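TarM (Staphylococcus aureus subsp. aureus 21178, PDB 4X7R) belongs to the GT-B fold glycosyltransferases and holds uridine-5'-diphosphate and a glycan in its ligand pockets. Local coordinates at residues Ser325-Thr330 with Ser359-Ile364; Ile333-Glu338 with Thr399-Gly404; His353-Gly358 with Phe378-Thr383. The protein carries 1 engineered substitution. One frame throughout, in Å; residues are numbered along the deposited sequence.

Contact 1: Ser325-Thr330 with Ser359-Ile364; sequences SRMVPT and SVKDKI. With UDP (uridine-5'-diphosphate), chain E; SGN (2-deoxy-6-O-sulfo-2-(sulfoamino)-alpha-D-glucopyranose), chain C; 3YW ((2S)-2,3-dihydroxypropyl 2-acetamido-2-deoxy-alpha-D-glucopyranoside), chain F.
M327 and V360 meet where two loops of the Rossmann-like domain of the GT-B fold that carries UDP come together. One loop follows strand 320-324; the other leads into helix 361-370. The CA atoms of V328 and V360 lie 5.8 Å apart. M327 is the centre of an inverse gamma turn, closed by a weak bond from V328 N to R326 O. The turn presents the M327 carbonyl to the other loop, where V360 N reaches M327 O over 3.4 Å, a straight (169°) but weak hydrogen bond. V360 CG2 sits against M327 O and C, while CG1 touches P329 CD at 3.8 Å. The M327 side chain is extended beyond CG and crosses K361 obliquely, with SD 3.6 Å from K361 CG. The lysine tail then leads away. R326 faces the ligands instead. Its NE gives a bond of 2.9 Å to UDP O2B, and NH2 reaches UDP O3B at 2.7 Å. NH1 bonds SGN O3 and O1S. The chain bend at chi3 (-65°) places NE for this grip. One guanidinium face carries 3YW O2, and the opposite face carries V328 CG2, 3.6 Å above the plane.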
loop_
_atom_site.group_PDB
_atom_site.type_symbol
_atom_site.label_atom_id
_atom_site.label_comp_id
_atom_site.label_asym_id
_atom_site.label_seq_id
_atom_site.Cartn_x
_atom_site.Cartn_y
_atom_site.Cartn_z
ATOM N N SER A 325 -10.080 -8.115 -1.569
ATOM C CA SER A 325 -9.744 -6.695 -1.417
ATOM C C SER A 325 -9.061 -6.381 -0.084
ATOM O O SER A 325 -8.959 -7.248 0.792
ATOM C CB SER A 325 -11.010 -5.842 -1.527
ATOM O OG SER A 325 -11.789 -5.897 -0.342
ATOM N N ARG A 326 -8.636 -5.101 0.078
ATOM C CA ARG A 326 -8.174 -4.543 1.345
ATOM C C ARG A 326 -9.510 -4.416 2.107
ATOM O O ARG A 326 -10.512 -3.998 1.499
ATOM C CB ARG A 326 -7.614 -3.125 1.151
ATOM C CG ARG A 326 -6.273 -3.042 0.470
ATOM C CD ARG A 326 -5.798 -1.591 0.392
ATOM N NE ARG A 326 -6.669 -0.775 -0.461
ATOM C CZ ARG A 326 -7.243 0.364 -0.091
ATOM N NH1 ARG A 326 -7.030 0.860 1.120
ATOM N NH2 ARG A 326 -8.027 1.023 -0.933
ATOM N N MET A 327 -9.556 -4.826 3.392
ATOM C CA MET A 327 -10.821 -4.759 4.139
ATOM C C MET A 327 -10.969 -3.379 4.758
ATOM O O MET A 327 -10.646 -3.168 5.926
ATOM C CB MET A 327 -10.934 -5.899 5.154
ATOM C CG MET A 327 -10.907 -7.256 4.514
ATOM S SD MET A 327 -11.670 -8.422 5.633
ATOM C CE MET A 327 -11.515 -9.885 4.724
ATOM N N VAL A 328 -11.412 -2.420 3.934
ATOM C CA VAL A 328 -11.526 -1.012 4.310
ATOM C C VAL A 328 -12.939 -0.462 4.120
ATOM O O VAL A 328 -13.689 -1.016 3.317
ATOM C CB VAL A 328 -10.433 -0.117 3.633
ATOM C CG1 VAL A 328 -9.038 -0.441 4.146
ATOM C CG2 VAL A 328 -10.500 -0.166 2.106
ATOM N N PRO A 329 -13.313 0.636 4.830
ATOM C CA PRO A 329 -14.684 1.167 4.718
ATOM C C PRO A 329 -15.245 1.424 3.319
ATOM O O PRO A 329 -16.418 1.157 3.109
ATOM C CB PRO A 329 -14.619 2.458 5.538
ATOM C CG PRO A 329 -13.594 2.180 6.572
ATOM C CD PRO A 329 -12.542 1.383 5.856
ATOM N N THR A 330 -14.431 1.922 2.363
ATOM C CA THR A 330 -14.921 2.232 1.003
ATOM C C THR A 330 -15.406 1.026 0.206
ATOM O O THR A 330 -16.225 1.176 -0.699
ATOM C CB THR A 330 -13.946 3.098 0.228
ATOM O OG1 THR A 330 -12.739 2.375 0.090
ATOM C CG2 THR A 330 -13.691 4.435 0.884
ATOM N N SER A 359 -8.922 -2.676 8.648
ATOM C CA SER A 359 -9.605 -2.051 9.784
ATOM C C SER A 359 -10.999 -2.570 10.135
ATOM O O SER A 359 -11.307 -2.665 11.321
ATOM C CB SER A 359 -9.600 -0.530 9.654
ATOM O OG SER A 359 -10.321 -0.090 8.518
ATOM N N VAL A 360 -11.817 -2.932 9.122
ATOM C CA VAL A 360 -13.195 -3.420 9.285
ATOM C C VAL A 360 -13.342 -4.946 9.489
ATOM O O VAL A 360 -14.458 -5.388 9.779
ATOM C CB VAL A 360 -14.161 -2.892 8.177
ATOM C CG1 VAL A 360 -14.100 -1.369 8.043
ATOM C CG2 VAL A 360 -13.913 -3.577 6.832
ATOM N N LYS A 361 -12.259 -5.744 9.311
ATOM C CA LYS A 361 -12.305 -7.216 9.436
ATOM C C LYS A 361 -13.042 -7.736 10.676
ATOM O O LYS A 361 -13.895 -8.617 10.537
ATOM C CB LYS A 361 -10.917 -7.873 9.297
ATOM C CG LYS A 361 -11.002 -9.387 9.070
ATOM C CD LYS A 361 -9.651 -10.057 8.918
ATOM C CE LYS A 361 -9.811 -11.501 8.507
ATOM N NZ LYS A 361 -8.788 -12.379 9.141
ATOM N N ASP A 362 -12.732 -7.180 11.868
ATOM C CA ASP A 362 -13.373 -7.575 13.129
ATOM C C ASP A 362 -14.865 -7.226 13.173
ATOM O O ASP A 362 -15.674 -8.063 13.588
ATOM C CB ASP A 362 -12.628 -6.992 14.337
ATOM C CG ASP A 362 -11.223 -7.534 14.516
ATOM O OD1 ASP A 362 -10.970 -8.696 14.105
ATOM O OD2 ASP A 362 -10.382 -6.816 15.104
ATOM N N LYS A 363 -15.227 -6.006 12.695
ATOM C CA LYS A 363 -16.610 -5.511 12.620
ATOM C C LYS A 363 -17.413 -6.452 11.748
ATOM O O LYS A 363 -18.525 -6.825 12.118
ATOM C CB LYS A 363 -16.686 -4.066 12.061
ATOM C CG LYS A 363 -15.505 -3.138 12.424
ATOM C CD LYS A 363 -15.583 -2.558 13.848
ATOM C CE LYS A 363 -14.276 -1.952 14.315
ATOM N NZ LYS A 363 -13.301 -2.986 14.755
ATOM N N ILE A 364 -16.812 -6.889 10.623
ATOM C CA ILE A 364 -17.404 -7.815 9.649
ATOM C C ILE A 364 -17.569 -9.218 10.241
ATOM O O ILE A 364 -18.615 -9.823 10.021
ATOM C CB ILE A 364 -16.655 -7.769 8.270
ATOM C CG1 ILE A 364 -16.755 -6.365 7.599
ATOM C CG2 ILE A 364 -17.095 -8.886 7.305
ATOM C CD1 ILE A 364 -18.192 -5.762 7.403
HETATM N N1 UDP E . -5.048 -8.294 -3.158
HETATM C C2 UDP E . -4.370 -9.488 -2.997
HETATM N N3 UDP E . -4.787 -10.256 -1.935
HETATM C C4 UDP E . -5.774 -9.951 -1.024
HETATM C C5 UDP E . -6.404 -8.671 -1.223
HETATM C C6 UDP E . -6.032 -7.898 -2.261
HETATM O O2 UDP E . -3.463 -9.846 -3.736
HETATM O O4 UDP E . -6.065 -10.778 -0.140
HETATM C "C1'" UDP E . -4.764 -7.530 -4.400
HETATM C "C2'" UDP E . -5.694 -7.862 -5.563
HETATM O "O2'" UDP E . -5.227 -8.992 -6.282
HETATM C "C3'" UDP E . -5.605 -6.583 -6.396
HETATM C "C4'" UDP E . -5.422 -5.497 -5.340
HETATM O "O4'" UDP E . -4.935 -6.154 -4.145
HETATM O "O3'" UDP E . -4.588 -6.549 -7.398
HETATM C "C5'" UDP E . -6.664 -4.704 -5.027
HETATM O "O5'" UDP E . -6.879 -3.815 -6.146
HETATM P PA UDP E . -8.144 -2.848 -6.339
HETATM O O1A UDP E . -7.846 -1.883 -7.421
HETATM O O2A UDP E . -9.369 -3.709 -6.687
HETATM O O3A UDP E . -8.396 -2.098 -4.991
HETATM P PB UDP E . -7.447 -1.239 -4.024
HETATM O O1B UDP E . -6.460 -0.452 -4.846
HETATM O O2B UDP E . -6.691 -2.163 -3.063
HETATM O O3B UDP E . -8.304 -0.260 -3.245
HETATM C C1 SGN C . -3.334 4.164 2.065
HETATM C C2 SGN C . -4.495 3.271 2.590
HETATM C C3 SGN C . -4.003 1.839 2.963
HETATM C C4 SGN C . -3.119 1.223 1.860
HETATM C C5 SGN C . -2.037 2.220 1.378
HETATM C C6 SGN C . -1.211 1.643 0.232
HETATM N N2 SGN C . -5.152 3.919 3.736
HETATM O O3 SGN C . -5.129 0.964 3.181
HETATM O O4 SGN C . -2.490 0.014 2.333
HETATM O O5 SGN C . -2.636 3.500 0.965
HETATM O O6 SGN C . -2.097 1.323 -0.838
HETATM S S1 SGN C . -6.675 4.610 3.285
HETATM O O1S SGN C . -7.641 3.494 2.878
HETATM O O2S SGN C . -6.500 5.594 2.113
HETATM O O3S SGN C . -7.206 5.362 4.514
HETATM S S2 SGN C . -2.182 -0.098 -1.378
HETATM O O4S SGN C . -3.396 -0.136 -2.319
HETATM O O5S SGN C . -2.362 -1.138 -0.275
HETATM O O6S SGN C . -0.876 -0.352 -2.129
HETATM O O3A 3YW F . -5.207 5.371 -1.446
HETATM C C4A 3YW F . -4.895 2.653 -4.006
HETATM C C5A 3YW F . -5.456 3.434 -2.843
HETATM O O5 3YW F . -5.429 2.157 -6.995
HETATM C C6A 3YW F . -4.699 4.716 -2.598
HETATM C C5 3YW F . -5.774 1.018 -7.795
HETATM C C6 3YW F . -4.659 0.845 -8.799
HETATM C C4 3YW F . -7.153 1.254 -8.407
HETATM O O6 3YW F . -4.493 1.996 -9.613
HETATM C C3 3YW F . -8.179 1.281 -7.279
HETATM O O4 3YW F . -7.480 0.197 -9.303
HETATM O O3 3YW F . -9.497 1.525 -7.770
HETATM O O7 3YW F . -9.828 3.879 -5.121
HETATM C C7 3YW F . -9.554 2.820 -4.566
HETATM C C8 3YW F . -10.325 2.321 -3.381
HETATM N N2 3YW F . -8.558 2.038 -4.984
HETATM C C2 3YW F . -7.800 2.295 -6.199
HETATM C C1 3YW F . -6.296 2.413 -5.894
HETATM O O1 3YW F . -5.866 1.853 -4.686
HETATM O O2 3YW F . -5.412 2.615 -1.674
#

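Contact 2: Ile333-Glu338 with Thr399-Gly404; sequences IDLLIE and TSQYEG. With 3YW ((2S)-2,3-dihydroxypropyl 2-acetamido-2-deoxy-alpha-D-glucopyranoside), chain F.
T399, L335 and L336 carry this buried contact in the Rossmann-like domain of the GT-B fold. Here the first turns of helix 333-346 rest on the loop after strand 395-398. No hydrogen bond crosses between the two segments. The CA atoms of L336 and T399 are 6.0 Å apart. T399 points at the helix and lays its CG2 against the backbone, 3.7 Å from L336 N. Its CB meets L335 CB at 4.1 Å. OG1, set between the backbone N and the carbonyl carbon (chi1 47°), touches L336 CB at 3.7 Å. OG1 is hydrogen-bonded to the carbonyls of K331 and R332, just before the helix. L335 and Q401 cross at about a right angle, with L335 CD1 3.8 Å from Q401 NE2. The bend at chi2 (-85°) sets CD of Q401 where its NE2 can meet L335; OE1 is bonded to N443 ND2. Further along, S400 OG gives a 2.6 Å bond to E403 OE2, on the anti side of the carboxylate and 32° out of its plane. OE2 also forms a salt bridge with K331. The other oxygen, E403 OE1, accepts a bond from 3YW O3 at 2.7 Å, while G404 N donates to that same O3.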
loop_
_atom_site.group_PDB
_atom_site.type_symbol
_atom_site.label_atom_id
_atom_site.label_comp_id
_atom_site.label_asym_id
_atom_site.label_seq_id
_atom_site.Cartn_x
_atom_site.Cartn_y
_atom_site.Cartn_z
ATOM N N ILE A 333 -17.984 -3.812 2.719
ATOM C CA ILE A 333 -18.129 -5.256 2.938
ATOM C C ILE A 333 -19.351 -5.508 3.844
ATOM O O ILE A 333 -19.961 -6.574 3.758
ATOM C CB ILE A 333 -16.792 -5.913 3.399
ATOM C CG1 ILE A 333 -15.679 -5.624 2.356
ATOM C CG2 ILE A 333 -16.942 -7.433 3.594
ATOM C CD1 ILE A 333 -14.286 -5.585 2.857
ATOM N N ASP A 334 -19.777 -4.473 4.614
ATOM C CA ASP A 334 -20.992 -4.507 5.447
ATOM C C ASP A 334 -22.200 -4.679 4.540
ATOM O O ASP A 334 -23.088 -5.449 4.881
ATOM C CB ASP A 334 -21.120 -3.247 6.329
ATOM C CG ASP A 334 -21.183 -1.922 5.583
ATOM O OD1 ASP A 334 -20.183 -1.565 4.918
ATOM O OD2 ASP A 334 -22.202 -1.212 5.723
ATOM N N LEU A 335 -22.187 -4.029 3.340
ATOM C CA LEU A 335 -23.251 -4.159 2.337
ATOM C C LEU A 335 -23.200 -5.535 1.681
ATOM O O LEU A 335 -24.246 -6.094 1.364
ATOM C CB LEU A 335 -23.224 -3.033 1.285
ATOM C CG LEU A 335 -23.768 -1.661 1.728
ATOM C CD1 LEU A 335 -23.626 -0.630 0.615
ATOM C CD2 LEU A 335 -25.234 -1.738 2.130
ATOM N N LEU A 336 -21.990 -6.102 1.545
ATOM C CA LEU A 336 -21.776 -7.450 1.020
ATOM C C LEU A 336 -22.358 -8.489 2.002
ATOM O O LEU A 336 -23.005 -9.436 1.548
ATOM C CB LEU A 336 -20.280 -7.708 0.727
ATOM C CG LEU A 336 -19.872 -9.139 0.337
ATOM C CD1 LEU A 336 -20.642 -9.637 -0.881
ATOM C CD2 LEU A 336 -18.386 -9.245 0.125
ATOM N N ILE A 337 -22.154 -8.293 3.334
ATOM C CA ILE A 337 -22.726 -9.172 4.370
ATOM C C ILE A 337 -24.259 -9.090 4.324
ATOM O O ILE A 337 -24.919 -10.128 4.387
ATOM C CB ILE A 337 -22.149 -8.925 5.795
ATOM C CG1 ILE A 337 -20.607 -9.036 5.842
ATOM C CG2 ILE A 337 -22.806 -9.832 6.853
ATOM C CD1 ILE A 337 -19.978 -10.306 5.266
ATOM N N GLU A 338 -24.813 -7.864 4.150
ATOM C CA GLU A 338 -26.260 -7.635 4.016
ATOM C C GLU A 338 -26.797 -8.321 2.766
ATOM O O GLU A 338 -27.898 -8.871 2.805
ATOM C CB GLU A 338 -26.597 -6.137 3.994
ATOM C CG GLU A 338 -26.569 -5.491 5.372
ATOM C CD GLU A 338 -26.735 -3.982 5.407
ATOM O OE1 GLU A 338 -27.634 -3.455 4.711
ATOM O OE2 GLU A 338 -25.981 -3.328 6.163
ATOM N N THR A 399 -19.257 -4.354 -3.835
ATOM C CA THR A 399 -20.185 -3.447 -3.150
ATOM C C THR A 399 -19.478 -2.110 -2.918
ATOM O O THR A 399 -20.040 -1.222 -2.293
ATOM C CB THR A 399 -20.714 -4.052 -1.817
ATOM O OG1 THR A 399 -19.616 -4.580 -1.066
ATOM C CG2 THR A 399 -21.755 -5.115 -2.039
ATOM N N SER A 400 -18.259 -1.970 -3.438
ATOM C CA SER A 400 -17.428 -0.767 -3.294
ATOM C C SER A 400 -18.163 0.491 -3.749
ATOM O O SER A 400 -18.877 0.459 -4.755
ATOM C CB SER A 400 -16.117 -0.924 -4.051
ATOM O OG SER A 400 -15.254 0.150 -3.722
ATOM N N GLN A 401 -18.015 1.575 -2.983
ATOM C CA GLN A 401 -18.679 2.846 -3.281
ATOM C C GLN A 401 -17.769 3.811 -4.022
ATOM O O GLN A 401 -18.267 4.780 -4.601
ATOM C CB GLN A 401 -19.226 3.504 -1.995
ATOM C CG GLN A 401 -20.419 2.770 -1.374
ATOM C CD GLN A 401 -21.764 3.130 -1.935
ATOM O OE1 GLN A 401 -21.960 4.179 -2.555
ATOM N NE2 GLN A 401 -22.749 2.289 -1.656
ATOM N N TYR A 402 -16.441 3.607 -3.940
ATOM C CA TYR A 402 -15.498 4.500 -4.611
ATOM C C TYR A 402 -14.301 3.711 -5.161
ATOM O O TYR A 402 -13.712 2.902 -4.439
ATOM C CB TYR A 402 -14.984 5.619 -3.664
ATOM C CG TYR A 402 -16.049 6.283 -2.809
ATOM C CD1 TYR A 402 -16.760 7.387 -3.276
ATOM C CD2 TYR A 402 -16.344 5.808 -1.533
ATOM C CE1 TYR A 402 -17.745 7.999 -2.495
ATOM C CE2 TYR A 402 -17.344 6.396 -0.755
ATOM C CZ TYR A 402 -18.033 7.497 -1.236
ATOM O OH TYR A 402 -19.015 8.072 -0.472
ATOM N N GLU A 403 -13.926 3.971 -6.420
ATOM C CA GLU A 403 -12.756 3.363 -7.040
ATOM C C GLU A 403 -12.129 4.360 -8.011
ATOM O O GLU A 403 -12.797 5.287 -8.495
ATOM C CB GLU A 403 -13.109 2.058 -7.817
ATOM C CG GLU A 403 -13.621 0.871 -7.014
ATOM C CD GLU A 403 -12.641 0.270 -6.022
ATOM O OE1 GLU A 403 -11.415 0.475 -6.179
ATOM O OE2 GLU A 403 -13.107 -0.407 -5.078
ATOM N N GLY A 404 -10.875 4.106 -8.323
ATOM C CA GLY A 404 -10.144 4.776 -9.381
ATOM C C GLY A 404 -10.355 3.957 -10.636
ATOM O O GLY A 404 -10.549 4.499 -11.728
HETATM O O3A 3YW F . -5.207 5.371 -1.446
HETATM C C4A 3YW F . -4.895 2.653 -4.006
HETATM C C5A 3YW F . -5.456 3.434 -2.843
HETATM O O5 3YW F . -5.429 2.157 -6.995
HETATM C C6A 3YW F . -4.699 4.716 -2.598
HETATM C C5 3YW F . -5.774 1.018 -7.795
HETATM C C6 3YW F . -4.659 0.845 -8.799
HETATM C C4 3YW F . -7.153 1.254 -8.407
HETATM O O6 3YW F . -4.493 1.996 -9.613
HETATM C C3 3YW F . -8.179 1.281 -7.279
HETATM O O4 3YW F . -7.480 0.197 -9.303
HETATM O O3 3YW F . -9.497 1.525 -7.770
HETATM O O7 3YW F . -9.828 3.879 -5.121
HETATM C C7 3YW F . -9.554 2.820 -4.566
HETATM C C8 3YW F . -10.325 2.321 -3.381
HETATM N N2 3YW F . -8.558 2.038 -4.984
HETATM C C2 3YW F . -7.800 2.295 -6.199
HETATM C C1 3YW F . -6.296 2.413 -5.894
HETATM O O1 3YW F . -5.866 1.853 -4.686
HETATM O O2 3YW F . -5.412 2.615 -1.674
#

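Contact 3: His353-Gly358 with Phe378-Thr383; sequences HIYGEG and FLKGYT. With UDP (uridine-5'-diphosphate), chain E.
The uracil end of the UDP pocket lies at the C-terminal ends of two neighbouring parallel strands, 351-355 and 377-381. The I354 N to F378 O bond is 3.0 Å long, and the bond from K380 N to I354 O returns across the strands. Next, G356 N bonds G381 O at 2.9 Å, with the donor well above the carbonyl plane. H353 and Y355 point to one face of the sheet. The K380 side chain lies alongside Y355, pointing the same way. Its CB sits over the Y355 ring, 3.7 Å from the centroid, in a CH-pi contact. K380 CD continues over the face of the H353 ring, 4.0 Å from that centroid. Beyond the bend at chi3 (101°), CE lies near Y355 OH, and NZ is 3.6 Å from H353 CE1. No partner is found for the buried H353 ND1. On the face of I354 and L379, L379 CD1 touches I354 CB. The uracil is read by backbone atoms: T383 N donates to UDP O4 at 2.9 Å, and UDP N3 donates to T383 O at 2.8 Å. The Y382 ring covers the base, with UDP N3 3.4 Å above its plane, offset toward the rim. Y382 OH is bonded to K59 and to the carbonyl of K15. Joined in sequence by helix 361-370, the two strands form the beta-alpha-beta crossover of a Rossmann-like nucleotide-binding domain.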
loop_
_atom_site.group_PDB
_atom_site.type_symbol
_atom_site.label_atom_id
_atom_site.label_comp_id
_atom_site.label_asym_id
_atom_site.label_seq_id
_atom_site.Cartn_x
_atom_site.Cartn_y
_atom_site.Cartn_z
ATOM N N HIS A 353 -16.680 -16.274 -0.052
ATOM C CA HIS A 353 -15.267 -16.304 0.332
ATOM C C HIS A 353 -14.715 -14.895 0.268
ATOM O O HIS A 353 -14.587 -14.329 -0.825
ATOM C CB HIS A 353 -14.459 -17.221 -0.603
ATOM C CG HIS A 353 -14.705 -18.689 -0.429
ATOM N ND1 HIS A 353 -13.818 -19.622 -0.930
ATOM C CD2 HIS A 353 -15.732 -19.340 0.168
ATOM C CE1 HIS A 353 -14.332 -20.801 -0.627
ATOM N NE2 HIS A 353 -15.481 -20.678 0.033
ATOM N N ILE A 354 -14.390 -14.322 1.436
ATOM C CA ILE A 354 -13.885 -12.962 1.528
ATOM C C ILE A 354 -12.416 -12.973 1.938
ATOM O O ILE A 354 -12.091 -13.352 3.064
ATOM C CB ILE A 354 -14.784 -12.061 2.436
ATOM C CG1 ILE A 354 -16.288 -12.183 2.052
ATOM C CG2 ILE A 354 -14.313 -10.599 2.409
ATOM C CD1 ILE A 354 -17.267 -11.496 2.977
ATOM N N TYR A 355 -11.530 -12.556 1.014
ATOM C CA TYR A 355 -10.089 -12.492 1.240
ATOM C C TYR A 355 -9.617 -11.084 1.521
ATOM O O TYR A 355 -10.171 -10.122 0.979
ATOM C CB TYR A 355 -9.319 -13.054 0.038
ATOM C CG TYR A 355 -9.414 -14.558 -0.101
ATOM C CD1 TYR A 355 -10.462 -15.149 -0.804
ATOM C CD2 TYR A 355 -8.442 -15.394 0.452
ATOM C CE1 TYR A 355 -10.544 -16.531 -0.952
ATOM C CE2 TYR A 355 -8.515 -16.780 0.305
ATOM C CZ TYR A 355 -9.574 -17.340 -0.390
ATOM O OH TYR A 355 -9.657 -18.697 -0.547
ATOM N N GLY A 356 -8.565 -10.985 2.327
ATOM C CA GLY A 356 -7.932 -9.724 2.680
ATOM C C GLY A 356 -7.878 -9.466 4.167
ATOM O O GLY A 356 -8.335 -10.289 4.967
ATOM N N GLU A 357 -7.292 -8.323 4.541
ATOM C CA GLU A 357 -7.150 -7.862 5.929
ATOM C C GLU A 357 -7.358 -6.353 5.942
ATOM O O GLU A 357 -7.174 -5.693 4.911
ATOM C CB GLU A 357 -5.760 -8.177 6.485
ATOM C CG GLU A 357 -5.424 -9.655 6.558
ATOM C CD GLU A 357 -3.979 -9.930 6.886
ATOM O OE1 GLU A 357 -3.122 -9.030 6.708
ATOM O OE2 GLU A 357 -3.700 -11.068 7.327
ATOM N N GLY A 358 -7.732 -5.815 7.098
ATOM C CA GLY A 358 -7.944 -4.382 7.240
ATOM C C GLY A 358 -8.767 -3.996 8.443
ATOM O O GLY A 358 -9.274 -4.867 9.152
ATOM N N PHE A 378 -17.192 -16.791 4.822
ATOM C CA PHE A 378 -15.892 -17.108 5.407
ATOM C C PHE A 378 -14.792 -16.078 5.155
ATOM O O PHE A 378 -14.385 -15.853 4.013
ATOM C CB PHE A 378 -15.442 -18.522 4.985
ATOM C CG PHE A 378 -16.471 -19.597 5.255
ATOM C CD1 PHE A 378 -16.528 -20.234 6.489
ATOM C CD2 PHE A 378 -17.396 -19.961 4.280
ATOM C CE1 PHE A 378 -17.487 -21.219 6.740
ATOM C CE2 PHE A 378 -18.364 -20.936 4.541
ATOM C CZ PHE A 378 -18.396 -21.563 5.765
ATOM N N LEU A 379 -14.303 -15.470 6.242
ATOM C CA LEU A 379 -13.210 -14.500 6.229
ATOM C C LEU A 379 -11.911 -15.311 6.134
ATOM O O LEU A 379 -11.387 -15.804 7.139
ATOM C CB LEU A 379 -13.266 -13.622 7.497
ATOM C CG LEU A 379 -13.898 -12.223 7.378
ATOM C CD1 LEU A 379 -15.215 -12.227 6.585
ATOM C CD2 LEU A 379 -14.119 -11.616 8.747
ATOM N N LYS A 380 -11.450 -15.505 4.887
ATOM C CA LYS A 380 -10.304 -16.340 4.513
ATOM C C LYS A 380 -8.901 -15.730 4.624
ATOM O O LYS A 380 -7.917 -16.382 4.256
ATOM C CB LYS A 380 -10.555 -17.028 3.154
ATOM C CG LYS A 380 -11.748 -17.979 3.175
ATOM C CD LYS A 380 -11.739 -18.964 2.028
ATOM C CE LYS A 380 -11.236 -20.327 2.446
ATOM N NZ LYS A 380 -11.349 -21.317 1.342
ATOM N N GLY A 381 -8.809 -14.520 5.172
ATOM C CA GLY A 381 -7.533 -13.819 5.341
ATOM C C GLY A 381 -6.899 -13.354 4.038
ATOM O O GLY A 381 -7.460 -13.567 2.960
ATOM N N TYR A 382 -5.718 -12.722 4.124
ATOM C CA TYR A 382 -5.000 -12.223 2.950
ATOM C C TYR A 382 -4.499 -13.353 2.066
ATOM O O TYR A 382 -4.034 -14.377 2.571
ATOM C CB TYR A 382 -3.830 -11.296 3.355
ATOM C CG TYR A 382 -3.244 -10.522 2.190
ATOM C CD1 TYR A 382 -3.748 -9.274 1.833
ATOM C CD2 TYR A 382 -2.207 -11.047 1.432
ATOM C CE1 TYR A 382 -3.217 -8.563 0.761
ATOM C CE2 TYR A 382 -1.670 -10.346 0.355
ATOM C CZ TYR A 382 -2.189 -9.110 0.015
ATOM O OH TYR A 382 -1.664 -8.416 -1.044
ATOM N N THR A 383 -4.581 -13.159 0.745
ATOM C CA THR A 383 -4.081 -14.128 -0.224
ATOM C C THR A 383 -2.940 -13.541 -1.059
ATOM O O THR A 383 -3.083 -12.448 -1.625
ATOM C CB THR A 383 -5.212 -14.776 -1.031
ATOM O OG1 THR A 383 -4.651 -15.799 -1.848
ATOM C CG2 THR A 383 -6.012 -13.775 -1.892
HETATM N N1 UDP E . -5.048 -8.294 -3.158
HETATM C C2 UDP E . -4.370 -9.488 -2.997
HETATM N N3 UDP E . -4.787 -10.256 -1.935
HETATM C C4 UDP E . -5.774 -9.951 -1.024
HETATM C C5 UDP E . -6.404 -8.671 -1.223
HETATM C C6 UDP E . -6.032 -7.898 -2.261
HETATM O O2 UDP E . -3.463 -9.846 -3.736
HETATM O O4 UDP E . -6.065 -10.778 -0.140
HETATM C "C1'" UDP E . -4.764 -7.530 -4.400
HETATM C "C2'" UDP E . -5.694 -7.862 -5.563
HETATM O "O2'" UDP E . -5.227 -8.992 -6.282
HETATM C "C3'" UDP E . -5.605 -6.583 -6.396
HETATM C "C4'" UDP E . -5.422 -5.497 -5.340
HETATM O "O4'" UDP E . -4.935 -6.154 -4.145
HETATM O "O3'" UDP E . -4.588 -6.549 -7.398
HETATM C "C5'" UDP E . -6.664 -4.704 -5.027
HETATM O "O5'" UDP E . -6.879 -3.815 -6.146
HETATM P PA UDP E . -8.144 -2.848 -6.339
HETATM O O1A UDP E . -7.846 -1.883 -7.421
HETATM O O2A UDP E . -9.369 -3.709 -6.687
HETATM O O3A UDP E . -8.396 -2.098 -4.991
HETATM P PB UDP E . -7.447 -1.239 -4.024
HETATM O O1B UDP E . -6.460 -0.452 -4.846
HETATM O O2B UDP E . -6.691 -2.163 -3.063
HETATM O O3B UDP E . -8.304 -0.260 -3.245
#

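Overall arrangement
All three contacts lie in the domain that carries the six-stranded parallel sheet. Contact 1 is central, its centre about 10 Å from the centres of contacts 2 and 3. Those two are about 15 Å apart. Backbone pairs join the neighbours: M327 N is 3.0 Å from E357 O, between contacts 1 and 3, and T330 O is 2.9 Å from Q401 N, between contacts 1 and 2. Contacts 2 and 3 meet through apolar side chains, with I337 CD1 3.7 Å from I354 CD1. The ligands follow the same order. Contact 3 holds the uracil of UDP and contact 1 its beta-phosphate. The loop of contact 2 bonds 3YW through E403 and G404, with H249, Q405 and G406 adding bonds.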